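Local coordinates for PKS_KS domain-containing protein (Photorhabdus luminescens subsp. laumondii, PDB 6SMO), which probably acts as a beta-ketoacyl synthase of the thiolase superfamily, extending carrier-bound acyl chains, and here holds a pentaoxododecanal chain in its pocket, at residues B[32-37]-B[381-386]; B[38-43]-B[49-54]; B[45-50]-B[361-366]; B[54-59]-B[393-398]. All coordinates share one frame; numbering follows the deposited sequence.

Contact 1. Residues B[32-37]-B[381-386]; sequences TGLGVV and ALCLEI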
loop_
_atom_site.group_PDB
_atom_site.type_symbol
_atom_site.label_atom_id
_atom_site.label_comp_id
_atom_site.label_asym_id
_atom_site.label_seq_id
_atom_site.Cartn_x
_atom_site.Cartn_y
_atom_site.Cartn_z
ATOM N N THR B 32 13.235 -20.079 5.295
ATOM C CA THR B 32 13.989 -21.235 4.734
ATOM C C THR B 32 14.784 -20.825 3.486
ATOM O O THR B 32 15.736 -21.555 3.154
ATOM C CB THR B 32 13.051 -22.404 4.413
ATOM O OG1 THR B 32 11.956 -21.894 3.649
ATOM C CG2 THR B 32 12.539 -23.099 5.655
ATOM N N GLY B 33 14.410 -19.723 2.825
ATOM C CA GLY B 33 15.054 -19.248 1.583
ATOM C C GLY B 33 15.125 -17.732 1.509
ATOM O O GLY B 33 14.170 -17.071 1.966
ATOM N N LEU B 34 16.217 -17.207 0.943
ATOM C CA LEU B 34 16.457 -15.754 0.729
ATOM C C LEU B 34 16.836 -15.508 -0.734
ATOM O O LEU B 34 17.655 -16.278 -1.273
ATOM C CB LEU B 34 17.581 -15.277 1.655
ATOM C CG LEU B 34 17.303 -15.364 3.155
ATOM C CD1 LEU B 34 18.540 -14.976 3.946
ATOM C CD2 LEU B 34 16.126 -14.485 3.550
ATOM N N GLY B 35 16.257 -14.466 -1.336
ATOM C CA GLY B 35 16.618 -13.948 -2.669
ATOM C C GLY B 35 16.571 -12.432 -2.676
ATOM O O GLY B 35 15.563 -11.877 -2.193
ATOM N N VAL B 36 17.620 -11.780 -3.185
ATOM C CA VAL B 36 17.773 -10.295 -3.128
ATOM C C VAL B 36 18.423 -9.787 -4.422
ATOM O O VAL B 36 19.397 -10.411 -4.890
ATOM C CB VAL B 36 18.566 -9.863 -1.878
ATOM C CG1 VAL B 36 19.949 -10.496 -1.819
ATOM C CG2 VAL B 36 18.660 -8.350 -1.758
ATOM N N VAL B 37 17.867 -8.704 -4.972
ATOM C CA VAL B 37 18.472 -7.850 -6.038
ATOM C C VAL B 37 18.600 -6.438 -5.456
ATOM O O VAL B 37 17.579 -5.729 -5.418
ATOM C CB VAL B 37 17.623 -7.858 -7.325
ATOM C CG1 VAL B 37 18.223 -6.974 -8.410
ATOM C CG2 VAL B 37 17.401 -9.268 -7.849
ATOM N N ALA B 381 18.731 -9.166 4.741
ATOM C CA ALA B 381 19.984 -8.815 5.452
ATOM C C ALA B 381 19.884 -9.234 6.923
ATOM O O ALA B 381 20.878 -9.763 7.457
ATOM C CB ALA B 381 20.254 -7.335 5.322
ATOM N N LEU B 382 18.723 -9.001 7.545
ATOM C CA LEU B 382 18.432 -9.338 8.965
ATOM C C LEU B 382 18.558 -10.852 9.177
ATOM O O LEU B 382 19.146 -11.257 10.200
ATOM C CB LEU B 382 17.026 -8.840 9.316
ATOM C CG LEU B 382 16.490 -9.251 10.688
ATOM C CD1 LEU B 382 17.463 -8.885 11.795
ATOM C CD2 LEU B 382 15.137 -8.610 10.948
ATOM N N CYS B 383 18.018 -11.652 8.252
ATOM C CA CYS B 383 18.044 -13.140 8.294
ATOM C C CYS B 383 19.492 -13.639 8.205
ATOM O O CYS B 383 19.835 -14.572 8.955
ATOM C CB CYS B 383 17.193 -13.740 7.181
ATOM S SG CYS B 383 15.420 -13.425 7.396
ATOM N N LEU B 384 20.306 -13.026 7.336
ATOM C CA LEU B 384 21.747 -13.353 7.151
ATOM C C LEU B 384 22.539 -12.961 8.406
ATOM O O LEU B 384 23.470 -13.708 8.768
ATOM C CB LEU B 384 22.278 -12.620 5.914
ATOM C CG LEU B 384 21.742 -13.117 4.572
ATOM C CD1 LEU B 384 22.001 -12.100 3.471
ATOM C CD2 LEU B 384 22.349 -14.464 4.210
ATOM N N GLU B 385 22.184 -11.834 9.035
ATOM C CA GLU B 385 22.849 -11.303 10.259
ATOM C C GLU B 385 22.677 -12.295 11.417
ATOM O O GLU B 385 23.680 -12.569 12.106
ATOM C CB GLU B 385 22.284 -9.931 10.636
ATOM C CG GLU B 385 22.898 -8.784 9.858
ATOM C CD GLU B 385 22.294 -7.427 10.175
ATOM O OE1 GLU B 385 21.068 -7.278 10.016
ATOM O OE2 GLU B 385 23.046 -6.525 10.591
ATOM N N ILE B 386 21.456 -12.803 11.621
ATOM C CA ILE B 386 21.110 -13.764 12.712
ATOM C C ILE B 386 21.820 -15.098 12.446
ATOM O O ILE B 386 22.369 -15.673 13.409
ATOM C CB ILE B 386 19.581 -13.932 12.839
ATOM C CG1 ILE B 386 18.921 -12.648 13.352
ATOM C CG2 ILE B 386 19.231 -15.130 13.713
ATOM C CD1 ILE B 386 17.425 -12.591 13.143
#
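Glu-385 OE2 accepts two hydrogen bonds, from His-392 N and Asn-361 ND2, and so ties down one side of the helical turn whose Cys-383 and Leu-384 meet Leu-34 of the strand. The other carboxylate oxygen, OE1, has a weak bond with Tyr-328 OH. Within the turn the helix is regular, with Glu-385 N bonded to Ala-381 O at 2.9 Å.

The contact itself is apolar and rests on one strand residue. Leu-34 lies between Gly-33 and Gly-35, and its backbone N is bonded to Asp-110 OD2. Its CG, anti to the carbonyl carbon and beside the backbone N (chi1 -64°), carries both methyls to the helix. CD1 does most of the touching: it comes to 3.7 Å from Cys-383 CB and 3.8 Å from Leu-384 CG. CD2 lies 3.9 Å from Cys-383 CB and 4.1 Å from its SG, so the two methyls straddle the cysteine CB. Leu-34 and Leu-384 slide past each other in opposite directions, with CD1 also 3.9 Å from Leu-384 CD2.

Strand 29-37 belongs to the large mixed sheet, and helix 372-388 packs against it as expected in the layered alpha/beta thiolase fold. The helix turns Leu-382, Cys-383 and Ile-386 to Met-437 on strand 431-438, while Val-36, Ala-381 and Leu-384 pack on helix 44-53.

Contact 2. Residues B[38-43]-B[49-54]; sequences APTGVG and NNIHNG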
loop_
_atom_site.group_PDB
_atom_site.type_symbol
_atom_site.label_atom_id
_atom_site.label_comp_id
_atom_site.label_asym_id
_atom_site.label_seq_id
_atom_site.Cartn_x
_atom_site.Cartn_y
_atom_site.Cartn_z
ATOM N N ALA B 38 19.799 -6.064 -4.995
ATOM C CA ALA B 38 20.071 -4.794 -4.281
ATOM C C ALA B 38 21.246 -4.066 -4.929
ATOM O O ALA B 38 22.057 -4.683 -5.618
ATOM C CB ALA B 38 20.336 -5.074 -2.822
ATOM N N PRO B 39 21.362 -2.728 -4.742
ATOM C CA PRO B 39 22.513 -1.969 -5.235
ATOM C C PRO B 39 23.849 -2.400 -4.609
ATOM O O PRO B 39 24.867 -2.230 -5.253
ATOM C CB PRO B 39 22.194 -0.517 -4.841
ATOM C CG PRO B 39 20.693 -0.501 -4.662
ATOM C CD PRO B 39 20.368 -1.864 -4.088
ATOM N N THR B 40 23.814 -2.928 -3.379
ATOM C CA THR B 40 24.997 -3.446 -2.638
ATOM C C THR B 40 25.458 -4.772 -3.256
ATOM O O THR B 40 26.676 -5.026 -3.241
ATOM C CB THR B 40 24.704 -3.597 -1.140
ATOM O OG1 THR B 40 23.419 -4.200 -0.986
ATOM C CG2 THR B 40 24.739 -2.276 -0.402
ATOM N N GLY B 41 24.528 -5.583 -3.772
ATOM C CA GLY B 41 24.845 -6.847 -4.465
ATOM C C GLY B 41 23.603 -7.573 -4.953
ATOM O O GLY B 41 22.564 -7.495 -4.269
ATOM N N VAL B 42 23.718 -8.254 -6.099
ATOM C CA VAL B 42 22.676 -9.154 -6.678
ATOM C C VAL B 42 23.038 -10.593 -6.295
ATOM O O VAL B 42 24.154 -11.031 -6.641
ATOM C CB VAL B 42 22.565 -8.987 -8.206
ATOM C CG1 VAL B 42 21.430 -9.817 -8.784
ATOM C CG2 VAL B 42 22.411 -7.527 -8.607
ATOM N N GLY B 43 22.128 -11.290 -5.607
ATOM C CA GLY B 43 22.357 -12.636 -5.046
ATOM C C GLY B 43 22.822 -12.559 -3.601
ATOM O O GLY B 43 23.452 -11.549 -3.239
ATOM N N ASN B 49 28.592 -10.017 1.388
ATOM C CA ASN B 49 30.038 -9.658 1.379
ATOM C C ASN B 49 30.200 -8.134 1.417
ATOM O O ASN B 49 31.048 -7.656 2.192
ATOM C CB ASN B 49 30.763 -10.245 0.163
ATOM C CG ASN B 49 30.936 -11.749 0.237
ATOM O OD1 ASN B 49 31.003 -12.321 1.322
ATOM N ND2 ASN B 49 31.013 -12.396 -0.913
ATOM N N ASN B 50 29.414 -7.408 0.615
ATOM C CA ASN B 50 29.527 -5.935 0.446
ATOM C C ASN B 50 29.044 -5.227 1.719
ATOM O O ASN B 50 29.752 -4.303 2.170
ATOM C CB ASN B 50 28.793 -5.452 -0.810
ATOM C CG ASN B 50 29.517 -5.816 -2.089
ATOM O OD1 ASN B 50 28.938 -6.418 -2.990
ATOM N ND2 ASN B 50 30.790 -5.466 -2.176
ATOM N N ILE B 51 27.903 -5.640 2.285
ATOM C CA ILE B 51 27.303 -4.993 3.494
ATOM C C ILE B 51 28.128 -5.363 4.734
ATOM O O ILE B 51 28.147 -4.554 5.682
ATOM C CB ILE B 51 25.804 -5.332 3.664
ATOM C CG1 ILE B 51 25.556 -6.809 3.985
ATOM C CG2 ILE B 51 25.012 -4.876 2.446
ATOM C CD1 ILE B 51 24.202 -7.076 4.603
ATOM N N HIS B 52 28.783 -6.531 4.723
ATOM C CA HIS B 52 29.707 -6.998 5.792
ATOM C C HIS B 52 30.878 -6.016 5.923
ATOM O O HIS B 52 31.158 -5.576 7.057
ATOM C CB HIS B 52 30.201 -8.422 5.500
ATOM C CG HIS B 52 31.101 -8.972 6.555
ATOM N ND1 HIS B 52 32.458 -8.721 6.571
ATOM C CD2 HIS B 52 30.847 -9.754 7.626
ATOM C CE1 HIS B 52 33.003 -9.325 7.607
ATOM N NE2 HIS B 52 32.035 -9.966 8.270
ATOM N N ASN B 53 31.519 -5.686 4.797
ATOM C CA ASN B 53 32.737 -4.833 4.722
ATOM C C ASN B 53 32.355 -3.354 4.868
ATOM O O ASN B 53 33.253 -2.546 5.172
ATOM C CB ASN B 53 33.506 -5.070 3.420
ATOM C CG ASN B 53 33.879 -6.524 3.206
ATOM O OD1 ASN B 53 34.096 -7.265 4.162
ATOM N ND2 ASN B 53 33.955 -6.940 1.953
ATOM N N GLY B 54 31.079 -3.015 4.647
ATOM C CA GLY B 54 30.548 -1.643 4.759
ATOM C C GLY B 54 30.765 -0.851 3.481
ATOM O O GLY B 54 31.071 0.354 3.580
#
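Thr-40 and Ile-51 meet at a slant, one methyl set against a whole branch point. The methyl is Ile-51 CG2, and it lies 3.8 Å from Thr-40 CB and 3.9 Å from Thr-40 CG2, with Thr-40 OG1 at a similar distance. Ile-51 has its longer arm, CG1, lodged between backbone N and carbonyl carbon (chi1 67°); that leaves CG2 to face the threonine, while the longer arm ends in CD1 near Ala-381 of helix 372-388. One residue earlier on the helix, Asn-50 points its CB at the backbone of the same threonine, 3.3 Å from Thr-40 O.

The turn that presents Thr-40 is a type I beta turn, Ala-38 to Gly-41, with Pro-39 and Thr-40 at its corners. It is closed by Ala-38 N to Gly-41 O at 3.2 Å and a weak bond from Gly-41 N to Ala-38 O. This is the connection from strand 29-37 to helix 44-53: the chain folds back after the strand, passes Gly-43 at the N-cap position and then runs beside its own turn.

On another side of the helix, His-52 stacks on Tyr-390 and also donates from ND1 to Asn-53 OD1 at 3.3 Å. That bond is nearly straight (169°) and lies in the imidazole plane, but it arrives above the plane of the asparagine carbonyl.

Contact 3. Residues B[45-50]-B[361-366]; sequences NEFWNN and NSLKSM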
loop_
_atom_site.group_PDB
_atom_site.type_symbol
_atom_site.label_atom_id
_atom_site.label_comp_id
_atom_site.label_asym_id
_atom_site.label_seq_id
_atom_site.Cartn_x
_atom_site.Cartn_y
_atom_site.Cartn_z
ATOM N N ASN B 45 25.123 -14.222 -1.772
ATOM C CA ASN B 45 26.591 -14.290 -1.529
ATOM C C ASN B 45 27.219 -12.906 -1.737
ATOM O O ASN B 45 27.941 -12.449 -0.830
ATOM C CB ASN B 45 27.266 -15.341 -2.417
ATOM C CG ASN B 45 26.780 -16.751 -2.146
ATOM O OD1 ASN B 45 26.354 -17.067 -1.037
ATOM N ND2 ASN B 45 26.843 -17.606 -3.154
ATOM N N GLU B 46 26.947 -12.269 -2.883
ATOM C CA GLU B 46 27.508 -10.941 -3.261
ATOM C C GLU B 46 26.933 -9.859 -2.338
ATOM O O GLU B 46 27.711 -8.995 -1.892
ATOM C CB GLU B 46 27.208 -10.623 -4.728
ATOM C CG GLU B 46 28.002 -9.446 -5.269
ATOM C CD GLU B 46 27.548 -8.945 -6.630
ATOM O OE1 GLU B 46 27.473 -7.712 -6.806
ATOM O OE2 GLU B 46 27.278 -9.786 -7.512
ATOM N N PHE B 47 25.623 -9.914 -2.069
ATOM C CA PHE B 47 24.876 -8.948 -1.218
ATOM C C PHE B 47 25.508 -8.879 0.178
ATOM O O PHE B 47 25.749 -7.756 0.661
ATOM C CB PHE B 47 23.396 -9.334 -1.131
ATOM C CG PHE B 47 22.579 -8.505 -0.170
ATOM C CD1 PHE B 47 22.250 -7.191 -0.471
ATOM C CD2 PHE B 47 22.136 -9.036 1.031
ATOM C CE1 PHE B 47 21.497 -6.431 0.410
ATOM C CE2 PHE B 47 21.383 -8.274 1.911
ATOM C CZ PHE B 47 21.066 -6.972 1.599
ATOM N N TRP B 48 25.763 -10.036 0.799
ATOM C CA TRP B 48 26.278 -10.146 2.192
ATOM C C TRP B 48 27.700 -9.580 2.283
ATOM O O TRP B 48 27.947 -8.763 3.193
ATOM C CB TRP B 48 26.236 -11.594 2.698
ATOM C CG TRP B 48 26.899 -11.748 4.031
ATOM C CD1 TRP B 48 28.094 -12.352 4.295
ATOM C CD2 TRP B 48 26.427 -11.229 5.288
ATOM N NE1 TRP B 48 28.385 -12.266 5.630
ATOM C CE2 TRP B 48 27.382 -11.583 6.264
ATOM C CE3 TRP B 48 25.290 -10.515 5.682
ATOM C CZ2 TRP B 48 27.228 -11.246 7.610
ATOM C CZ3 TRP B 48 25.140 -10.182 7.012
ATOM C CH2 TRP B 48 26.097 -10.544 7.961
ATOM N N ASN B 49 28.592 -10.017 1.388
ATOM C CA ASN B 49 30.038 -9.658 1.379
ATOM C C ASN B 49 30.200 -8.134 1.417
ATOM O O ASN B 49 31.048 -7.656 2.192
ATOM C CB ASN B 49 30.763 -10.245 0.163
ATOM C CG ASN B 49 30.936 -11.749 0.237
ATOM O OD1 ASN B 49 31.003 -12.321 1.322
ATOM N ND2 ASN B 49 31.013 -12.396 -0.913
ATOM N N ASN B 50 29.414 -7.408 0.615
ATOM C CA ASN B 50 29.527 -5.935 0.446
ATOM C C ASN B 50 29.044 -5.227 1.719
ATOM O O ASN B 50 29.752 -4.303 2.170
ATOM C CB ASN B 50 28.793 -5.452 -0.810
ATOM C CG ASN B 50 29.517 -5.816 -2.089
ATOM O OD1 ASN B 50 28.938 -6.418 -2.990
ATOM N ND2 ASN B 50 30.790 -5.466 -2.176
ATOM N N ASN B 361 21.119 -0.474 13.604
ATOM C CA ASN B 361 21.727 -0.132 12.288
ATOM C C ASN B 361 20.643 0.193 11.255
ATOM O O ASN B 361 19.460 -0.123 11.496
ATOM C CB ASN B 361 22.658 -1.235 11.774
ATOM C CG ASN B 361 21.992 -2.588 11.635
ATOM O OD1 ASN B 361 20.787 -2.723 11.835
ATOM N ND2 ASN B 361 22.772 -3.599 11.290
ATOM N N SER B 362 21.064 0.819 10.152
ATOM C CA SER B 362 20.254 1.119 8.944
ATOM C C SER B 362 21.036 0.681 7.700
ATOM O O SER B 362 22.186 1.136 7.543
ATOM C CB SER B 362 19.904 2.582 8.880
ATOM O OG SER B 362 19.188 2.882 7.691
ATOM N N LEU B 363 20.438 -0.168 6.860
ATOM C CA LEU B 363 21.058 -0.673 5.605
ATOM C C LEU B 363 21.015 0.422 4.532
ATOM O O LEU B 363 21.810 0.337 3.576
ATOM C CB LEU B 363 20.318 -1.928 5.134
ATOM C CG LEU B 363 21.074 -2.796 4.129
ATOM C CD1 LEU B 363 22.167 -3.597 4.818
ATOM C CD2 LEU B 363 20.125 -3.722 3.384
ATOM N N LYS B 364 20.131 1.414 4.695
ATOM C CA LYS B 364 19.896 2.512 3.716
ATOM C C LYS B 364 21.132 3.418 3.606
ATOM O O LYS B 364 21.162 4.238 2.669
ATOM C CB LYS B 364 18.661 3.328 4.109
ATOM C CG LYS B 364 17.335 2.583 4.026
ATOM C CD LYS B 364 16.139 3.457 4.341
ATOM C CE LYS B 364 14.813 2.729 4.268
ATOM N NZ LYS B 364 14.654 1.746 5.365
ATOM N N SER B 365 22.104 3.288 4.516
ATOM C CA SER B 365 23.411 3.999 4.468
ATOM C C SER B 365 24.260 3.475 3.301
ATOM O O SER B 365 25.082 4.254 2.778
ATOM C CB SER B 365 24.151 3.877 5.776
ATOM O OG SER B 365 24.412 2.518 6.091
ATOM N N MET B 366 24.075 2.204 2.926
ATOM C CA MET B 366 24.801 1.528 1.815
ATOM C C MET B 366 23.888 1.395 0.589
ATOM O O MET B 366 24.358 1.692 -0.527
ATOM C CB MET B 366 25.270 0.134 2.246
ATOM C CG MET B 366 26.184 0.156 3.454
ATOM S SD MET B 366 26.836 -1.479 3.871
ATOM C CE MET B 366 25.818 -1.896 5.284
#
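Phe-47 reaches from helix 44-53 to Leu-363, packing that helix, within the thiolase-type ketosynthase fold, on the turn between strand 360-361 and the short helix 364-367. With CG anti to its backbone N (chi1 174°), the phenyl group extends from the helix, and its far atom CZ comes within 3.8 Å of Leu-363 CD2. The methyl sits at the edge of the ring, close to its plane, and the two side chains approach from opposite directions. The same ring also packs on Thr-40 and on Ile-377 and Ala-381 of helix 372-388. Next along, Trp-48 turns to another side, where its indole makes a cation-pi contact with Lys-388. At Asn-50 the backbone takes over: its carbonyl oxygen lies 4.4 Å from Met-366 SD, a loose approach.

The turn holds itself together. Lys-364 N donates to Ser-362 OG in a weak capping bond of 3.5 Å, and Met-366 N bonds to Leu-363 O at 3.0 Å. The side chain of Leu-363 is about 14 Å from the bound pentaoxododecanal, so this is packing away from the ligand pocket. Ser-365 OG donates back to Ser-362 O at 3.0 Å, with a C=O...donor angle of 156° and the donor tilted 19° from the carbonyl plane.

Contact 4. Residues B[54-59]-B[393-398]; sequences GKSGVS and PTINYQ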
loop_
_atom_site.group_PDB
_atom_site.type_symbol
_atom_site.label_atom_id
_atom_site.label_comp_id
_atom_site.label_asym_id
_atom_site.label_seq_id
_atom_site.Cartn_x
_atom_site.Cartn_y
_atom_site.Cartn_z
ATOM N N GLY B 54 31.079 -3.015 4.647
ATOM C CA GLY B 54 30.548 -1.643 4.759
ATOM C C GLY B 54 30.765 -0.851 3.481
ATOM O O GLY B 54 31.071 0.354 3.580
ATOM N N LYS B 55 30.616 -1.503 2.323
ATOM C CA LYS B 55 30.800 -0.887 0.982
ATOM C C LYS B 55 29.470 -0.276 0.528
ATOM O O LYS B 55 28.453 -0.998 0.542
ATOM C CB LYS B 55 31.294 -1.920 -0.035
ATOM C CG LYS B 55 31.777 -1.334 -1.355
ATOM C CD LYS B 55 32.269 -2.369 -2.342
ATOM C CE LYS B 55 32.820 -1.756 -3.611
ATOM N NZ LYS B 55 33.276 -2.792 -4.568
ATOM N N SER B 56 29.488 1.002 0.144
ATOM C CA SER B 56 28.315 1.751 -0.377
ATOM C C SER B 56 27.943 1.215 -1.763
ATOM O O SER B 56 28.865 0.982 -2.573
ATOM C CB SER B 56 28.588 3.233 -0.417
ATOM O OG SER B 56 27.443 3.948 -0.859
ATOM N N GLY B 57 26.644 1.015 -2.007
ATOM C CA GLY B 57 26.077 0.666 -3.325
ATOM C C GLY B 57 25.468 1.880 -4.008
ATOM O O GLY B 57 24.840 1.703 -5.070
ATOM N N VAL B 58 25.649 3.072 -3.426
ATOM C CA VAL B 58 25.108 4.362 -3.949
ATOM C C VAL B 58 25.988 4.806 -5.122
ATOM O O VAL B 58 27.225 4.768 -4.978
ATOM C CB VAL B 58 25.042 5.449 -2.857
ATOM C CG1 VAL B 58 24.443 6.743 -3.388
ATOM C CG2 VAL B 58 24.277 4.979 -1.628
ATOM N N SER B 59 25.359 5.210 -6.229
ATOM C CA SER B 59 26.016 5.699 -7.471
ATOM C C SER B 59 25.637 7.165 -7.705
ATOM O O SER B 59 24.474 7.530 -7.429
ATOM C CB SER B 59 25.634 4.847 -8.655
ATOM O OG SER B 59 25.772 3.465 -8.357
ATOM N N PRO B 393 27.444 -2.487 9.699
ATOM C CA PRO B 393 27.500 -1.135 10.254
ATOM C C PRO B 393 26.620 -0.123 9.509
ATOM O O PRO B 393 26.233 -0.394 8.387
ATOM C CB PRO B 393 28.979 -0.777 10.066
ATOM C CG PRO B 393 29.359 -1.471 8.772
ATOM C CD PRO B 393 28.535 -2.745 8.746
ATOM N N THR B 394 26.329 1.007 10.160
ATOM C CA THR B 394 25.752 2.230 9.540
ATOM C C THR B 394 26.915 3.105 9.057
ATOM O O THR B 394 27.535 3.772 9.906
ATOM C CB THR B 394 24.849 2.988 10.523
ATOM O OG1 THR B 394 23.992 2.048 11.169
ATOM C CG2 THR B 394 24.015 4.057 9.852
ATOM N N ILE B 395 27.214 3.080 7.754
ATOM C CA ILE B 395 28.386 3.792 7.161
ATOM C C ILE B 395 28.045 5.279 6.991
ATOM O O ILE B 395 26.866 5.646 7.170
ATOM C CB ILE B 395 28.841 3.147 5.833
ATOM C CG1 ILE B 395 27.798 3.284 4.718
ATOM C CG2 ILE B 395 29.239 1.696 6.055
ATOM C CD1 ILE B 395 28.377 3.172 3.326
ATOM N N ASN B 396 29.060 6.088 6.666
ATOM C CA ASN B 396 28.954 7.552 6.414
ATOM C C ASN B 396 28.560 8.277 7.707
ATOM O O ASN B 396 27.954 9.364 7.607
ATOM C CB ASN B 396 27.973 7.858 5.278
ATOM C CG ASN B 396 28.204 7.006 4.048
ATOM O OD1 ASN B 396 29.338 6.645 3.739
ATOM N ND2 ASN B 396 27.136 6.684 3.337
ATOM N N TYR B 397 28.902 7.714 8.873
ATOM C CA TYR B 397 28.645 8.325 10.204
ATOM C C TYR B 397 29.704 9.405 10.460
ATOM O O TYR B 397 30.856 9.056 10.793
ATOM C CB TYR B 397 28.625 7.274 11.316
ATOM C CG TYR B 397 28.060 7.782 12.618
ATOM C CD1 TYR B 397 26.693 7.796 12.845
ATOM C CD2 TYR B 397 28.886 8.272 13.617
ATOM C CE1 TYR B 397 26.161 8.269 14.034
ATOM C CE2 TYR B 397 28.370 8.749 14.812
ATOM C CZ TYR B 397 27.002 8.748 15.022
ATOM O OH TYR B 397 26.485 9.214 16.196
ATOM N N GLN B 398 29.315 10.672 10.296
ATOM C CA GLN B 398 30.210 11.857 10.394
ATOM C C GLN B 398 30.121 12.418 11.821
ATOM O O GLN B 398 30.675 11.771 12.733
ATOM C CB GLN B 398 29.845 12.863 9.298
ATOM C CG GLN B 398 30.091 12.339 7.889
ATOM C CD GLN B 398 29.346 13.130 6.842
ATOM O OE1 GLN B 398 29.341 14.359 6.847
ATOM N NE2 GLN B 398 28.704 12.424 5.924
#
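Gly-54, with a positive phi of 84° that by itself favours glycine, sets bare backbone against Pro-393 and Ile-395, which occupy the direction a beta carbon would take. Its CA lies 4.2 Å from Pro-393 CG and 3.8 Å from Ile-395 CG2. The same isoleucine methyl rests near the glycine carbonyl, with CG2 3.4 Å from Gly-54 O.

Ile-395 reaches across with both of its branches. CG1 is placed between its backbone N and carbonyl carbon (chi1 66°), which sends CD1 along the 54-59 loop to Ser-56, where it meets CB at 3.7 Å. On the way CD1 passes 3.9 Å from Gly-54 O. Ser-56 thus offers its carbon to the contact, and its hydroxyl turns back to its own chain: OG accepts from Val-58 N at 3.3 Å, nearly straight at 160°, forming an ST turn.

Two irregular loops of the ketosynthase fold are joined here, one leaving helix 44-53 and the other following strand 390-391. Helix 364-367 touches both, since Met-366 packs on Ile-395 and shares a backbone hydrogen bond with Gly-57. On either side of Ile-395 in sequence, Thr-394 OG1 is bonded to Tyr-408 O and Asn-396 ND2 to Thr-248 O.

How the contacts relate
Contacts 2 and 3 almost coincide, their centres about 4 Å apart, because both use helix 44-53. Contact 4 takes up the chain where that helix ends, with its centre about 9 Å from that of contact 3, and a probable hydrogen bond between Asn-50 O and Lys-55 N joins the helix to the loop. The centre of contact 1 is about 11 Å from that of contact 3 and 19 Å from that of contact 4. Along the chain, strand 29-37, its turn, helix 44-53 and the following loop come in direct succession. Contacts 1, 3 and 4 join this N-terminal run to residues 361-398, more than 300 positions later, so parts far apart in the ketosynthase sequence pack together.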